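Local coordinates for protein dihydrodipicolinate synthase (Agrobacterium tumefaciens, PDB 3B4U) that probably catalyses the Schiff-base condensation of pyruvate with aspartate semialdehyde, the step that commits carbon to lysine biosynthesis, at residues V138-P142 / D170-N174; L188-I192 / G206-I210; T247-K251 / W263-R267. Residues are numbered along the deposited sequence.

Contact 1 of 3, residues V138-P142 / D170-N174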
ATOM      1  N   VAL B 138     -10.937 -11.304  -6.780  1.00  5.51           N
ATOM      2  CA  VAL B 138      -9.838 -10.384  -7.028  1.00  5.38           C
ATOM      3  C   VAL B 138     -10.396  -8.991  -7.297  1.00  5.57           C
ATOM      4  O   VAL B 138     -11.408  -8.814  -7.969  1.00  5.99           O
ATOM      5  CB  VAL B 138      -8.901 -10.910  -8.143  1.00  5.83           C
ATOM      6  CG1 VAL B 138      -8.235 -12.195  -7.668  1.00  7.71           C
ATOM      7  CG2 VAL B 138      -9.594 -11.075  -9.467  1.00  7.38           C
ATOM      8  N   TYR B 139      -9.704  -7.994  -6.759  1.00  5.20           N
ATOM      9  CA  TYR B 139     -10.265  -6.627  -6.669  1.00  5.83           C
ATOM     10  C   TYR B 139      -9.605  -5.707  -7.685  1.00  5.52           C
ATOM     11  O   TYR B 139      -8.427  -5.382  -7.570  1.00  6.14           O
ATOM     12  CB  TYR B 139     -10.053  -6.119  -5.238  1.00  6.34           C
ATOM     13  CG  TYR B 139     -10.795  -4.883  -4.817  1.00  6.30           C
ATOM     14  CD1 TYR B 139     -11.832  -4.306  -5.547  1.00  6.88           C
ATOM     15  CD2 TYR B 139     -10.459  -4.288  -3.602  1.00  6.87           C
ATOM     16  CE1 TYR B 139     -12.513  -3.177  -5.056  1.00  7.79           C
ATOM     17  CE2 TYR B 139     -11.152  -3.206  -3.097  1.00  7.93           C
ATOM     18  CZ  TYR B 139     -12.179  -2.667  -3.831  1.00  8.00           C
ATOM     19  OH  TYR B 139     -12.819  -1.554  -3.336  1.00  9.56           O
ATOM     20  N   ASN B 140     -10.386  -5.317  -8.685  1.00  5.74           N
ATOM     21  CA  ASN B 140      -9.937  -4.437  -9.746  1.00  5.76           C
ATOM     22  C   ASN B 140     -10.429  -3.018  -9.488  1.00  5.73           C
ATOM     23  O   ASN B 140     -11.559  -2.661  -9.822  1.00  6.81           O
ATOM     24  CB  ASN B 140     -10.471  -4.935 -11.099  1.00  6.22           C
ATOM     25  CG  ASN B 140      -9.913  -4.149 -12.255  1.00  6.32           C
ATOM     26  OD1 ASN B 140      -8.725  -3.916 -12.316  1.00  7.01           O
ATOM     27  ND2 ASN B 140     -10.769  -3.764 -13.206  1.00  7.76           N
ATOM     28  N   ILE B 141      -9.574  -2.218  -8.885  1.00  6.06           N
ATOM     29  CA  ILE B 141      -9.913  -0.835  -8.529  1.00  7.10           C
ATOM     30  C   ILE B 141      -8.740   0.079  -8.870  1.00  6.98           C
ATOM     31  O   ILE B 141      -8.100   0.697  -8.008  1.00  7.69           O
ATOM     32  CB  ILE B 141     -10.443  -0.727  -7.085  1.00  7.47           C
ATOM     33  CG1 ILE B 141     -10.981   0.693  -6.834  1.00  8.50           C
ATOM     34  CG2 ILE B 141      -9.427  -1.190  -6.034  1.00  8.34           C
ATOM     35  CD1 ILE B 141     -11.762   0.831  -5.560  1.00 10.93           C
ATOM     36  N   PRO B 142      -8.437   0.189 -10.163  1.00  7.73           N
ATOM     37  CA  PRO B 142      -7.225   0.902 -10.567  1.00  9.15           C
ATOM     38  C   PRO B 142      -7.203   2.383 -10.189  1.00  9.02           C
ATOM     39  O   PRO B 142      -6.137   2.954 -10.053  1.00 10.24           O
ATOM     40  CB  PRO B 142      -7.188   0.689 -12.087  1.00 10.46           C
ATOM     41  CG  PRO B 142      -8.562   0.310 -12.456  1.00 10.25           C
ATOM     42  CD  PRO B 142      -9.100  -0.454 -11.313  1.00  8.36           C
ATOM     43  N   ASP B 170     -15.117  -5.713 -10.039  1.00  5.84           N
ATOM     44  CA  ASP B 170     -14.669  -4.806 -11.048  1.00  6.37           C
ATOM     45  C   ASP B 170     -15.198  -3.431 -10.741  1.00  6.50           C
ATOM     46  O   ASP B 170     -16.356  -3.120 -11.024  1.00  6.74           O
ATOM     47  CB  ASP B 170     -15.140  -5.262 -12.436  1.00  7.52           C
ATOM     48  CG  ASP B 170     -14.696  -4.332 -13.524  1.00  7.09           C
ATOM     49  OD1 ASP B 170     -13.849  -3.461 -13.264  1.00  8.25           O
ATOM     50  OD2 ASP B 170     -15.207  -4.485 -14.650  1.00  8.57           O
ATOM     51  N   SER B 171     -14.329  -2.616 -10.179  1.00  6.47           N
ATOM     52  CA  SER B 171     -14.617  -1.231  -9.836  1.00  7.25           C
ATOM     53  C   SER B 171     -13.885  -0.300 -10.810  1.00  8.44           C
ATOM     54  O   SER B 171     -13.594   0.823 -10.481  1.00 11.25           O
ATOM     55  CB  SER B 171     -14.245  -0.946  -8.389  1.00  7.68           C
ATOM     56  OG  SER B 171     -15.111  -1.711  -7.585  1.00  8.94           O
ATOM     57  N   SER B 172     -13.611  -0.762 -12.005  1.00  7.93           N
ATOM     58  CA  SER B 172     -12.939   0.073 -13.001  1.00  8.70           C
ATOM     59  C   SER B 172     -13.804   1.194 -13.566  1.00  8.49           C
ATOM     60  O   SER B 172     -13.261   2.176 -14.062  1.00  9.78           O
ATOM     61  CB  SER B 172     -12.458  -0.761 -14.180  1.00  9.36           C
ATOM     62  OG  SER B 172     -13.524  -1.312 -14.893  1.00  9.35           O
ATOM     63  N   GLY B 173     -15.113   1.033 -13.575  1.00  8.30           N
ATOM     64  CA  GLY B 173     -15.963   1.967 -14.282  1.00  8.83           C
ATOM     65  C   GLY B 173     -15.691   1.985 -15.783  1.00  8.76           C
ATOM     66  O   GLY B 173     -16.026   2.948 -16.446  1.00 10.26           O
ATOM     67  N   ASN B 174     -15.169   0.903 -16.329  1.00  8.45           N
ATOM     68  CA  ASN B 174     -14.792   0.799 -17.744  1.00  9.07           C
ATOM     69  C   ASN B 174     -15.618  -0.314 -18.349  1.00  8.93           C
ATOM     70  O   ASN B 174     -15.259  -1.482 -18.271  1.00  9.34           O
ATOM     71  CB  ASN B 174     -13.303   0.500 -17.806  1.00  9.43           C
ATOM     72  CG  ASN B 174     -12.757   0.429 -19.184  1.00 11.49           C
ATOM     73  OD1 ASN B 174     -13.502   0.356 -20.136  1.00 14.82           O
ATOM     74  ND2 ASN B 174     -11.417   0.401 -19.308  1.00 15.42           N
TER
HETATM   75  O   HOH W   1     -14.896  -0.703  -4.924  1.00 15.22           O
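Two neighbouring parallel strands of the TIM barrel, 136-140 and 165-170, meet here at their C-terminal ends, where the loops that follow them line the mouth of the barrel. Asn-140 and Asp-170 are bridged with CA atoms 4.9 Å apart, and just beyond the bridge Ser-171 N donates to Asn-140 O at 2.8 Å. The side chains of the bridged pair lie on the same face of the sheet, so Asn-140 ND2 reaches Asp-170 OD1 at 3.1 Å, while Asn-140 OD1 takes the backbone N of Leu-149. The same Asp-170 OD1 accepts from Ser-172 N (3.0 Å), closing an Asx turn, and from Ser-172 OG (2.7 Å). Ser-172 OG in turn accepts from Asn-174 N at 3.1 Å, an ST turn that leads to helix 175-185, whose Thr-178 bonds Asp-170 OD2. On the pocket side, water 1 joins Tyr-139 OH (2.7 Å) to Ser-171 OG (2.9 Å). Tyr-139 OH also bonds Thr-46 OG1, and its side chain packs on Lys-169 and on Tyr-109 of the second subunit, an arrangement consistent with the Tyr-Thr-Tyr proton relay beside the Schiff-base lysine in this family. The chemistry thus divides in two: a carboxylate with three donors on OD1 fixes the turn after the strand, and a hydrated tyrosine hydroxyl faces the probable reaction centre.

Contact 2 of 3, residues L188-I192 / G206-I210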
ATOM      1  N   LEU B 188     -17.676 -16.952 -13.425  1.00  8.55           N
ATOM      2  CA  LEU B 188     -17.273 -16.499 -12.099  1.00  7.84           C
ATOM      3  C   LEU B 188     -18.297 -15.491 -11.617  1.00  7.46           C
ATOM      4  O   LEU B 188     -19.172 -15.057 -12.341  1.00  8.35           O
ATOM      5  CB  LEU B 188     -15.906 -15.846 -12.174  1.00  8.46           C
ATOM      6  CG  LEU B 188     -14.771 -16.718 -12.698  1.00  8.73           C
ATOM      7  CD1 LEU B 188     -13.466 -15.902 -12.613  1.00 11.31           C
ATOM      8  CD2 LEU B 188     -14.738 -18.044 -11.965  1.00 11.00           C
ATOM      9  N   ALA B 189     -18.155 -15.084 -10.361  1.00  7.26           N
ATOM     10  CA  ALA B 189     -18.990 -14.018  -9.780  1.00  7.01           C
ATOM     11  C   ALA B 189     -18.361 -12.669 -10.199  1.00  6.40           C
ATOM     12  O   ALA B 189     -17.365 -12.220  -9.619  1.00  7.09           O
ATOM     13  CB  ALA B 189     -19.049 -14.159  -8.278  1.00  7.36           C
ATOM     14  N   ILE B 190     -18.948 -12.037 -11.217  1.00  6.57           N
ATOM     15  CA  ILE B 190     -18.480 -10.727 -11.680  1.00  6.43           C
ATOM     16  C   ILE B 190     -19.339  -9.695 -10.994  1.00  6.50           C
ATOM     17  O   ILE B 190     -20.544  -9.625 -11.216  1.00  6.86           O
ATOM     18  CB  ILE B 190     -18.533 -10.610 -13.210  1.00  7.13           C
ATOM     19  CG1 ILE B 190     -17.748 -11.737 -13.881  1.00  8.01           C
ATOM     20  CG2 ILE B 190     -18.063  -9.234 -13.634  1.00  8.23           C
ATOM     21  CD1 ILE B 190     -16.301 -11.844 -13.467  1.00  8.61           C
ATOM     22  N   LEU B 191     -18.709  -8.913 -10.139  1.00  6.00           N
ATOM     23  CA  LEU B 191     -19.362  -7.938  -9.282  1.00  5.76           C
ATOM     24  C   LEU B 191     -18.965  -6.550  -9.801  1.00  6.27           C
ATOM     25  O   LEU B 191     -17.836  -6.335 -10.223  1.00  7.21           O
ATOM     26  CB  LEU B 191     -18.907  -8.146  -7.836  1.00  6.48           C
ATOM     27  CG  LEU B 191     -18.997  -9.569  -7.318  1.00  6.18           C
ATOM     28  CD1 LEU B 191     -18.476  -9.628  -5.876  1.00  7.39           C
ATOM     29  CD2 LEU B 191     -20.394 -10.129  -7.417  1.00  7.60           C
ATOM     30  N   ILE B 192     -19.902  -5.603  -9.806  1.00  5.91           N
ATOM     31  CA  ILE B 192     -19.717  -4.354 -10.572  1.00  6.77           C
ATOM     32  C   ILE B 192     -19.812  -3.162  -9.636  1.00  6.46           C
ATOM     33  O   ILE B 192     -20.824  -2.925  -8.992  1.00  7.07           O
ATOM     34  CB  ILE B 192     -20.743  -4.263 -11.725  1.00  6.70           C
ATOM     35  CG1 ILE B 192     -20.482  -5.392 -12.704  1.00  7.53           C
ATOM     36  CG2 ILE B 192     -20.670  -2.882 -12.395  1.00  7.64           C
ATOM     37  CD1 ILE B 192     -21.609  -5.563 -13.728  1.00  8.74           C
ATOM     38  N   GLY B 206     -24.040 -10.652 -14.423  1.00  8.02           N
ATOM     39  CA  GLY B 206     -23.325 -10.258 -13.224  1.00  7.45           C
ATOM     40  C   GLY B 206     -23.984 -10.752 -11.963  1.00  6.93           C
ATOM     41  O   GLY B 206     -25.198 -10.795 -11.864  1.00  8.05           O
ATOM     42  N   GLN B 207     -23.174 -11.096 -10.965  1.00  6.97           N
ATOM     43  CA  GLN B 207     -23.662 -11.694  -9.725  1.00  7.10           C
ATOM     44  C   GLN B 207     -23.906 -10.745  -8.591  1.00  7.52           C
ATOM     45  O   GLN B 207     -24.277 -11.189  -7.511  1.00  8.48           O
ATOM     46  CB  GLN B 207     -22.736 -12.826  -9.267  1.00  7.72           C
ATOM     47  CG  GLN B 207     -22.923 -14.113 -10.015  1.00  8.37           C
ATOM     48  CD  GLN B 207     -22.292 -15.293  -9.296  1.00  8.61           C
ATOM     49  OE1 GLN B 207     -22.274 -15.364  -8.075  1.00  9.50           O
ATOM     50  NE2 GLN B 207     -21.750 -16.226 -10.082  1.00 10.51           N
ATOM     51  N   GLY B 208     -23.727  -9.441  -8.803  1.00  6.36           N
ATOM     52  CA  GLY B 208     -24.058  -8.466  -7.803  1.00  6.77           C
ATOM     53  C   GLY B 208     -22.993  -7.411  -7.578  1.00  5.87           C
ATOM     54  O   GLY B 208     -22.395  -6.908  -8.523  1.00  5.91           O
ATOM     55  N   ALA B 209     -22.811  -7.011  -6.312  1.00  6.24           N
ATOM     56  CA  ALA B 209     -21.974  -5.863  -5.973  1.00  5.96           C
ATOM     57  C   ALA B 209     -21.531  -5.922  -4.522  1.00  5.40           C
ATOM     58  O   ALA B 209     -22.250  -6.460  -3.673  1.00  6.46           O
ATOM     59  CB  ALA B 209     -22.757  -4.537  -6.208  1.00  6.82           C
ATOM     60  N   ILE B 210     -20.381  -5.323  -4.296  1.00  6.02           N
ATOM     61  CA  ILE B 210     -19.912  -4.937  -2.980  1.00  6.33           C
ATOM     62  C   ILE B 210     -19.990  -3.413  -2.970  1.00  5.98           C
ATOM     63  O   ILE B 210     -19.176  -2.746  -3.585  1.00  6.98           O
ATOM     64  CB  ILE B 210     -18.488  -5.441  -2.696  1.00  6.35           C
ATOM     65  CG1 ILE B 210     -18.427  -6.989  -2.752  1.00  6.49           C
ATOM     66  CG2 ILE B 210     -18.000  -4.919  -1.351  1.00  7.60           C
ATOM     67  CD1 ILE B 210     -17.038  -7.557  -2.751  1.00  7.86           C
TER
HETATM   68  O   HOH W   2     -22.087 -16.601 -12.897  1.00 12.92           O
HETATM   69  O   HOH W   3     -22.758  -7.854 -11.177  1.00  6.88           O
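Leu-188 enters with its side chain turned away from 206-210, but its carbonyl O is tied to Gln-207 NE2 through water 2, which accepts from NE2 at 2.9 Å and donates only weakly to Leu-188 O at 3.3 Å. At Ala-189, CB lies 3.4 Å from Gln-207 OE1, an oxygen whose hydrogen bond comes from the backbone N of Phe-5. Ile-190 O receives Gln-207 N at 3.0 Å and a hydrogen from water 3 at 2.8 Å; that water accepts from Gly-208 N at 3.0 Å and so bridges Ile-190 O and Gly-208 N, themselves 4.0 Å apart. Leu-191 comes next, its CA 3.3 Å from Gly-208 O in a CA-H...O contact and its CD1 4.0 Å from Ile-210 CD1. Last, Ile-192 N donates to Gly-208 O at 3.1 Å. Gly-208 has phi/psi 134/-142, where a side chain would collide with Gln-207 O. The axes of the short segments 189-192 and 208-210 come within 4.7 Å, with 61° between their directions, consistent with the sparse, partly water-mediated pairing. With helix 195-203 between them, they form the last beta-alpha-beta unit of a TIM barrel, strand 208-211 lying between 189-192 and the first strand, 6-10, to close the cylinder.

Contact 3 of 3, residues T247-K251 / W263-R267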
ATOM      1  N   THR B 247     -15.306   8.060   0.335  1.00  9.31           N
ATOM      2  CA  THR B 247     -15.604   7.349   1.550  1.00  9.04           C
ATOM      3  C   THR B 247     -16.125   8.274   2.654  1.00  8.39           C
ATOM      4  O   THR B 247     -17.150   7.987   3.285  1.00  8.39           O
ATOM      5  CB  THR B 247     -14.402   6.482   1.964  1.00  9.26           C
ATOM      6  OG1 THR B 247     -14.173   5.508   0.922  1.00 11.81           O
ATOM      7  CG2 THR B 247     -14.660   5.781   3.301  1.00 10.97           C
ATOM      8  N   PRO B 248     -15.472   9.431   2.873  1.00  8.46           N
ATOM      9  CA  PRO B 248     -16.047  10.359   3.845  1.00  8.77           C
ATOM     10  C   PRO B 248     -17.500  10.792   3.501  1.00  8.97           C
ATOM     11  O   PRO B 248     -18.329  10.925   4.394  1.00  9.01           O
ATOM     12  CB  PRO B 248     -15.047  11.522   3.836  1.00  9.14           C
ATOM     13  CG  PRO B 248     -13.714  10.889   3.428  1.00  9.23           C
ATOM     14  CD  PRO B 248     -14.149   9.880   2.392  1.00  8.82           C
ATOM     15  N   ALA B 249     -17.816  10.975   2.220  1.00  8.38           N
ATOM     16  CA  ALA B 249     -19.177  11.342   1.827  1.00  9.04           C
ATOM     17  C   ALA B 249     -20.192  10.230   2.060  1.00  8.27           C
ATOM     18  O   ALA B 249     -21.303  10.478   2.497  1.00  9.06           O
ATOM     19  CB  ALA B 249     -19.216  11.820   0.380  1.00 10.31           C
ATOM     20  N   VAL B 250     -19.803   8.985   1.797  1.00  8.42           N
ATOM     21  CA  VAL B 250     -20.666   7.875   2.129  1.00  8.18           C
ATOM     22  C   VAL B 250     -20.993   7.861   3.614  1.00  7.94           C
ATOM     23  O   VAL B 250     -22.142   7.681   4.028  1.00  7.78           O
ATOM     24  CB  VAL B 250     -19.988   6.538   1.711  1.00  8.11           C
ATOM     25  CG1 VAL B 250     -20.687   5.348   2.345  1.00  8.80           C
ATOM     26  CG2 VAL B 250     -20.017   6.381   0.205  1.00  8.93           C
ATOM     27  N   LYS B 251     -19.970   8.078   4.443  1.00  8.24           N
ATOM     28  CA  LYS B 251     -20.195   8.113   5.888  1.00  8.85           C
ATOM     29  C   LYS B 251     -21.140   9.234   6.323  1.00  8.52           C
ATOM     30  O   LYS B 251     -21.983   9.038   7.197  1.00  8.71           O
ATOM     31  CB  LYS B 251     -18.858   8.166   6.616  1.00  9.17           C
ATOM     32  CG  LYS B 251     -18.065   6.850   6.527  1.00 10.30           C
ATOM     33  CD  LYS B 251     -16.712   6.939   7.259  1.00 10.10           C
ATOM     34  CE  LYS B 251     -16.729   6.099   8.518  1.00  8.69           C
ATOM     35  NZ  LYS B 251     -15.424   6.160   9.214  1.00  7.75           N
ATOM     36  N   TRP B 263     -20.623   8.331  12.516  1.00 11.45           N
ATOM     37  CA  TRP B 263     -20.065   8.046  11.199  1.00 12.26           C
ATOM     38  C   TRP B 263     -19.291   9.185  10.628  1.00 14.21           C
ATOM     39  O   TRP B 263     -18.518   8.936   9.724  1.00 14.79           O
ATOM     40  CB  TRP B 263     -21.173   7.613  10.241  1.00 10.96           C
ATOM     41  CG  TRP B 263     -21.862   6.431  10.764  1.00  9.47           C
ATOM     42  CD1 TRP B 263     -23.047   6.413  11.421  1.00 10.45           C
ATOM     43  CD2 TRP B 263     -21.370   5.081  10.765  1.00  9.14           C
ATOM     44  NE1 TRP B 263     -23.335   5.148  11.834  1.00  9.92           N
ATOM     45  CE2 TRP B 263     -22.315   4.304  11.445  1.00 10.07           C
ATOM     46  CE3 TRP B 263     -20.228   4.447  10.230  1.00  8.96           C
ATOM     47  CZ2 TRP B 263     -22.146   2.936  11.632  1.00 10.78           C
ATOM     48  CZ3 TRP B 263     -20.060   3.096  10.419  1.00  9.35           C
ATOM     49  CH2 TRP B 263     -21.016   2.341  11.096  1.00  9.69           C
ATOM     50  N   SER B 264     -19.436  10.389  11.208  1.00 16.24           N
ATOM     51  CA  SER B 264     -18.742  11.594  10.752  1.00 17.22           C
ATOM     52  C   SER B 264     -17.262  11.302  10.600  1.00 16.39           C
ATOM     53  O   SER B 264     -16.696  11.449   9.474  1.00 18.12           O
ATOM     54  CB  SER B 264     -19.059  12.817  11.653  1.00 18.73           C
ATOM     55  OG  SER B 264     -18.933  12.504  13.028  1.00 25.03           O
ATOM     56  N   ASP B 265     -16.716  10.791  11.695  1.00 13.23           N
ATOM     57  CA  ASP B 265     -15.291  10.649  11.876  1.00 12.10           C
ATOM     58  C   ASP B 265     -14.674   9.651  10.897  1.00  9.02           C
ATOM     59  O   ASP B 265     -15.205   8.553  10.667  1.00  9.31           O
ATOM     60  CB  ASP B 265     -14.959  10.236  13.320  1.00 13.89           C
ATOM     61  CG  ASP B 265     -15.024  11.395  14.307  1.00 19.19           C
ATOM     62  OD1 ASP B 265     -15.232  12.532  13.860  1.00 23.19           O
ATOM     63  OD2 ASP B 265     -14.896  11.123  15.514  1.00 22.70           O
ATOM     64  N   VAL B 266     -13.539  10.049  10.342  1.00  7.98           N
ATOM     65  CA  VAL B 266     -12.741   9.193   9.493  1.00  7.91           C
ATOM     66  C   VAL B 266     -11.361   9.101  10.073  1.00  6.87           C
ATOM     67  O   VAL B 266     -10.946   9.937  10.882  1.00  8.83           O
ATOM     68  CB  VAL B 266     -12.657   9.725   8.037  1.00  8.26           C
ATOM     69  CG1 VAL B 266     -14.038   9.637   7.365  1.00 11.55           C
ATOM     70  CG2 VAL B 266     -12.087  11.141   7.970  1.00 10.32           C
ATOM     71  N   ARG B 267     -10.615   8.106   9.658  1.00  6.49           N
ATOM     72  CA  ARG B 267      -9.253   7.931  10.108  1.00  7.11           C
ATOM     73  C   ARG B 267      -8.294   8.584   9.135  1.00  6.14           C
ATOM     74  O   ARG B 267      -8.452   8.521   7.917  1.00  6.56           O
ATOM     75  CB  ARG B 267      -8.935   6.431  10.260  1.00  7.96           C
ATOM     76  CG  ARG B 267      -7.659   6.040  10.884  1.00 10.86           C
ATOM     77  CD  ARG B 267      -7.745   4.594  11.376  1.00 10.90           C
ATOM     78  NE  ARG B 267      -8.318   4.309  12.701  1.00 10.87           N
ATOM     79  CZ  ARG B 267      -8.270   3.074  13.251  1.00  8.62           C
ATOM     80  NH1 ARG B 267      -7.780   2.077  12.544  1.00  7.58           N
ATOM     81  NH2 ARG B 267      -8.715   2.804  14.476  1.00  9.79           N
TER
HETATM   82  O   HOH W   4     -16.974  12.567   6.593  1.00 18.87           O
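In the helical extension that follows the TIM barrel in the dihydrodipicolinate synthase family, helix 246-258 packs here against the 263-267 part of the loop leading to the last helix, 275-289. Lys-251 dominates the contact. Its chi1 is m, chi2 and chi4 are t, and chi3, at 109°, falls between wells; this bend brings the chain along the loop backbone until NZ donates to Asp-265 O at 2.8 Å. The ammonium also forms a salt bridge with Glu-49 and a hydrogen bond with Thr-13 O, so its charge ties the extension to loops of the barrel. The aliphatic part is in contact along its length: Lys-251 CB lies 3.2 Å from Trp-263 O, and CD is 3.8 Å from Val-266 CG1. Trp-263, with chi1 m and chi2 100°, offers its ring edge to the lysine, CE3 being 4.2 Å from Lys-251 CE; its NE1 bonds Glu-260, and the indole meets the ring of His-29 with the planes at about 55°. Val-266 adopts m and points toward the helix, where its CG1 lies 4.1 Å from Pro-248 CB. Arg-267 starts sideways, with chi1 and chi2 t and chi3 m, and its end leads away to a salt bridge with Glu-57, while its side chain packs on Ile-84 of the second subunit. Between helix and loop, water 4 donates to both Pro-248 O and Ser-264 O, each 3.1 Å from its oxygen.

Overall arrangement
Contacts 1 and 2 adjoin in the barrel wall, centres 11 Å apart: Asp-170 N and Leu-191 O lie 2.8 Å apart, a probable hydrogen bond between successive strands. Both also border Lys-169, the probable Schiff-base lysine, whose side chain touches Tyr-139 and whose NZ bonds Ile-210 O. Contact 3 stands apart, its centre 22 Å from that of contact 1 and 25 Å from that of contact 2, with nearest atoms about 8 and 10 Å away. The loop after strand 40-43 reaches two of the three, through Thr-46 at contact 1 and Glu-49 at contact 3. The magnesium ion is about 12 Å from the Ile-141 side chain.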